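Local coordinates for high-affinity zinc uptake system protein znuA (Streptococcus suis, PDB 3MFQ) that probably captures metal ions such as zinc outside the cell as the solute-binding component of an ABC-type uptake system, at residues S157-K161 with E162-L166; A186-G189 with V190-S194. All coordinates share one frame; numbering follows the deposited sequence.

Contact 1: residues S157-K161 with E162-L166; sequences SVIPK and ESRYL
E162 bends back alongside P160, its carboxylate at the CB edge of the proline ring and its CD 3.7 Å from P160 CB. S163 follows in the short 3-10 turn, and its N donates to P160 O at 2.8 Å; the donor stands well above the carbonyl plane and the bond is bent, with an N-H...O angle of 139°. Its CB packs against the CG2 branch of I159 at 3.8 Å, while OG lies near CB and CG of the proline. R164 then runs its side chain back along the turn. A weak bond joins its backbone N to K161 O, and CG passes 3.2 Å from P160 O. With chi2 at -134° the chain bends there, and NE points almost straight at I159 O, a weak bond of 3.3 Å with that oxygen at the guanidinium edge. NH2 reaches S157 CA at 3.5 Å, and NH1 makes a weak bond to Y180 O. R164 is also the centre of an inverse gamma turn, after which Y165 enters strand 165-167. The two weak bonds let the guanidinium span carbonyls before and after that strand, probably a modest polar tie beside the loop.

Contact 2: residues A186-G189 with V190-S194; sequences APQG and VSTDS
Q188 carries this contact, its side chain reaching across the bend of the chain to the backbone of S191-S194. CG lies anti to the backbone N (chi1 -178°) and the chain stays extended beyond it, which carries the terminal amide past S191 O to the backbone of T192. On the way CG comes within 3.5 Å of S191 O, and the amide carbon CD packs 3.7 Å from T192 CA. The glutamine and threonine side chains run at a slant to one another. The amide ends among the carbonyls of T192 and S194, to which a suitably turned amide could donate. Backbone hydrogen bonds of Q188 and G189 with D171, together with side-chain packing of Q188 on H170, seat this buried end beside a zinc ligand.

V190 turns its side chain away from the 186-189 segment and packs on D102 and P103, next to another zinc ligand, H104. S191 also points away from 186-189, but its OG accepts a hydrogen bond from D193 N at 3.1 Å (N-H...O 162°), closing an ST turn. The solvent side begins there: the exposed D193 makes a salt bridge to K69, and S194, exposed as well, offers its carbonyl and OG near the end of the glutamine.

T192 faces the metal centre: its side chain comes to about 4 Å from the zinc ion, touches the ligand H41 and gives its hydroxyl a hydrogen-bonding partner in D39. The bend thus appears to belong to the second shell of the metal site, where buried glutamine packing and a polar turn probably help to set the threonine beside the metal.

Overall arrangement
The chain leaves helix 131-156 and turns at once through contact 1, which closes the short loop into strand 165-167. After that strand it passes the zinc ligand H170 and helix 174-179, then returns as strand 183-185, parallel to 165-167. Contact 2 follows in the loop between this second strand and helix 198-211, where the chain bends beside the zinc site. The two contacts are therefore in series, neither nested nor crossing, with centres about 24 Å apart. Contact 1 lies toward the outside, where I159 packs on helix 266-281, whereas contact 2 sits nearer the chain centre and links the 183-185 side to loops around H41 and H104.

Contact 1: residues S157-K161 with E162-L166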
# COMPACT_ATOMS: atom_id res chain seq x y z
N SER A 157 6.42 -19.09 -4.32
CA SER A 157 7.16 -20.30 -3.99
C SER A 157 8.17 -20.68 -5.06
O SER A 157 8.94 -21.63 -4.90
CB SER A 157 6.20 -21.46 -3.76
OG SER A 157 5.63 -21.89 -4.99
N VAL A 158 8.17 -19.95 -6.17
CA VAL A 158 9.06 -20.24 -7.27
C VAL A 158 10.37 -19.46 -7.16
O VAL A 158 11.31 -19.69 -7.92
CB VAL A 158 8.40 -19.93 -8.63
CG1 VAL A 158 8.90 -18.60 -9.18
CG2 VAL A 158 8.66 -21.06 -9.62
N ILE A 159 10.44 -18.55 -6.19
CA ILE A 159 11.63 -17.73 -5.99
C ILE A 159 12.55 -18.32 -4.92
O ILE A 159 12.13 -18.54 -3.78
CB ILE A 159 11.27 -16.28 -5.61
CG1 ILE A 159 10.43 -15.64 -6.72
CG2 ILE A 159 12.52 -15.47 -5.36
CD1 ILE A 159 10.02 -14.22 -6.43
N PRO A 160 13.81 -18.58 -5.30
CA PRO A 160 14.84 -19.19 -4.44
C PRO A 160 15.03 -18.46 -3.12
O PRO A 160 14.90 -17.24 -3.07
CB PRO A 160 16.11 -19.08 -5.29
CG PRO A 160 15.62 -19.05 -6.69
CD PRO A 160 14.32 -18.30 -6.65
N LYS A 161 15.35 -19.21 -2.08
CA LYS A 161 15.58 -18.63 -0.76
C LYS A 161 16.60 -17.50 -0.82
O LYS A 161 16.44 -16.47 -0.17
CB LYS A 161 16.07 -19.71 0.20
CG LYS A 161 15.61 -19.54 1.63
CD LYS A 161 15.97 -18.18 2.19
CE LYS A 161 15.58 -18.08 3.65
NZ LYS A 161 14.17 -18.52 3.85
N GLU A 162 17.65 -17.70 -1.61
CA GLU A 162 18.71 -16.71 -1.72
C GLU A 162 18.26 -15.50 -2.53
O GLU A 162 18.87 -14.44 -2.46
CB GLU A 162 19.95 -17.33 -2.37
CG GLU A 162 20.02 -18.83 -2.24
CD GLU A 162 19.23 -19.55 -3.31
OE1 GLU A 162 19.45 -19.27 -4.51
OE2 GLU A 162 18.38 -20.39 -2.96
N SER A 163 17.18 -15.66 -3.29
CA SER A 163 16.68 -14.58 -4.13
C SER A 163 15.47 -13.89 -3.50
O SER A 163 14.82 -13.06 -4.14
CB SER A 163 16.32 -15.11 -5.52
OG SER A 163 17.45 -15.69 -6.15
N ARG A 164 15.17 -14.23 -2.25
CA ARG A 164 14.05 -13.62 -1.55
C ARG A 164 14.43 -12.28 -0.93
O ARG A 164 14.29 -12.07 0.27
CB ARG A 164 13.51 -14.56 -0.47
CG ARG A 164 12.90 -15.83 -1.03
CD ARG A 164 11.57 -16.14 -0.36
NE ARG A 164 10.74 -16.98 -1.21
CZ ARG A 164 9.44 -17.17 -1.03
NH1 ARG A 164 8.81 -16.57 -0.03
NH2 ARG A 164 8.76 -17.96 -1.86
N TYR A 165 14.93 -11.38 -1.77
CA TYR A 165 15.33 -10.06 -1.33
C TYR A 165 14.75 -8.98 -2.23
O TYR A 165 15.08 -8.90 -3.41
CB TYR A 165 16.85 -9.95 -1.29
CG TYR A 165 17.49 -10.80 -0.22
CD1 TYR A 165 17.83 -12.12 -0.47
CD2 TYR A 165 17.76 -10.27 1.04
CE1 TYR A 165 18.42 -12.90 0.51
CE2 TYR A 165 18.35 -11.05 2.02
CZ TYR A 165 18.67 -12.36 1.75
OH TYR A 165 19.26 -13.13 2.73
N LEU A 166 13.88 -8.16 -1.66
CA LEU A 166 13.19 -7.13 -2.42
C LEU A 166 13.81 -5.76 -2.15
O LEU A 166 14.06 -5.40 -1.01
CB LEU A 166 11.70 -7.11 -2.04
CG LEU A 166 10.79 -6.14 -2.78
CD1 LEU A 166 10.81 -6.41 -4.27
CD2 LEU A 166 9.38 -6.24 -2.24

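Contact 2: residues A186-G189 with V190-S194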
# COMPACT_ATOMS: atom_id res chain seq x y z
N ALA A 186 15.37 -0.67 1.63
CA ALA A 186 14.91 0.56 1.01
C ALA A 186 15.78 1.74 1.42
O ALA A 186 16.09 1.91 2.60
CB ALA A 186 13.46 0.83 1.38
N PRO A 187 16.19 2.56 0.44
CA PRO A 187 17.03 3.73 0.71
C PRO A 187 16.27 4.78 1.49
O PRO A 187 16.83 5.83 1.81
CB PRO A 187 17.37 4.25 -0.69
CG PRO A 187 16.25 3.76 -1.55
CD PRO A 187 15.89 2.42 -0.99
N GLN A 188 15.01 4.51 1.80
CA GLN A 188 14.19 5.45 2.56
C GLN A 188 13.39 4.75 3.65
O GLN A 188 13.17 3.55 3.59
CB GLN A 188 13.25 6.22 1.63
CG GLN A 188 12.40 7.25 2.34
CD GLN A 188 11.75 8.23 1.39
OE1 GLN A 188 11.79 9.44 1.60
NE2 GLN A 188 11.15 7.70 0.33
N GLY A 189 12.97 5.53 4.64
CA GLY A 189 12.24 4.98 5.77
C GLY A 189 10.83 4.55 5.43
O GLY A 189 10.52 4.22 4.28
N VAL A 190 9.96 4.56 6.44
CA VAL A 190 8.58 4.13 6.28
C VAL A 190 7.74 5.19 5.56
O VAL A 190 6.90 4.87 4.72
CB VAL A 190 7.95 3.78 7.64
CG1 VAL A 190 6.66 4.55 7.84
CG2 VAL A 190 7.73 2.29 7.74
N SER A 191 7.98 6.45 5.90
CA SER A 191 7.31 7.55 5.22
C SER A 191 8.16 8.02 4.05
O SER A 191 9.36 7.78 4.01
CB SER A 191 7.07 8.71 6.19
OG SER A 191 6.48 9.82 5.52
N THR A 192 7.53 8.70 3.10
CA THR A 192 8.25 9.23 1.96
C THR A 192 8.53 10.71 2.18
O THR A 192 9.07 11.38 1.30
CB THR A 192 7.45 9.08 0.66
OG1 THR A 192 6.36 10.00 0.66
CG2 THR A 192 6.91 7.66 0.52
N ASP A 193 8.16 11.20 3.35
CA ASP A 193 8.34 12.61 3.68
C ASP A 193 9.68 12.85 4.37
O ASP A 193 9.73 13.16 5.56
CB ASP A 193 7.19 13.10 4.57
CG ASP A 193 7.17 14.61 4.72
OD1 ASP A 193 8.00 15.28 4.07
OD2 ASP A 193 6.31 15.12 5.47
N SER A 194 10.76 12.68 3.62
CA SER A 194 12.10 12.94 4.12
C SER A 194 13.11 12.86 2.98
O SER A 194 12.85 12.22 1.96
CB SER A 194 12.48 11.94 5.22
OG SER A 194 13.03 10.76 4.65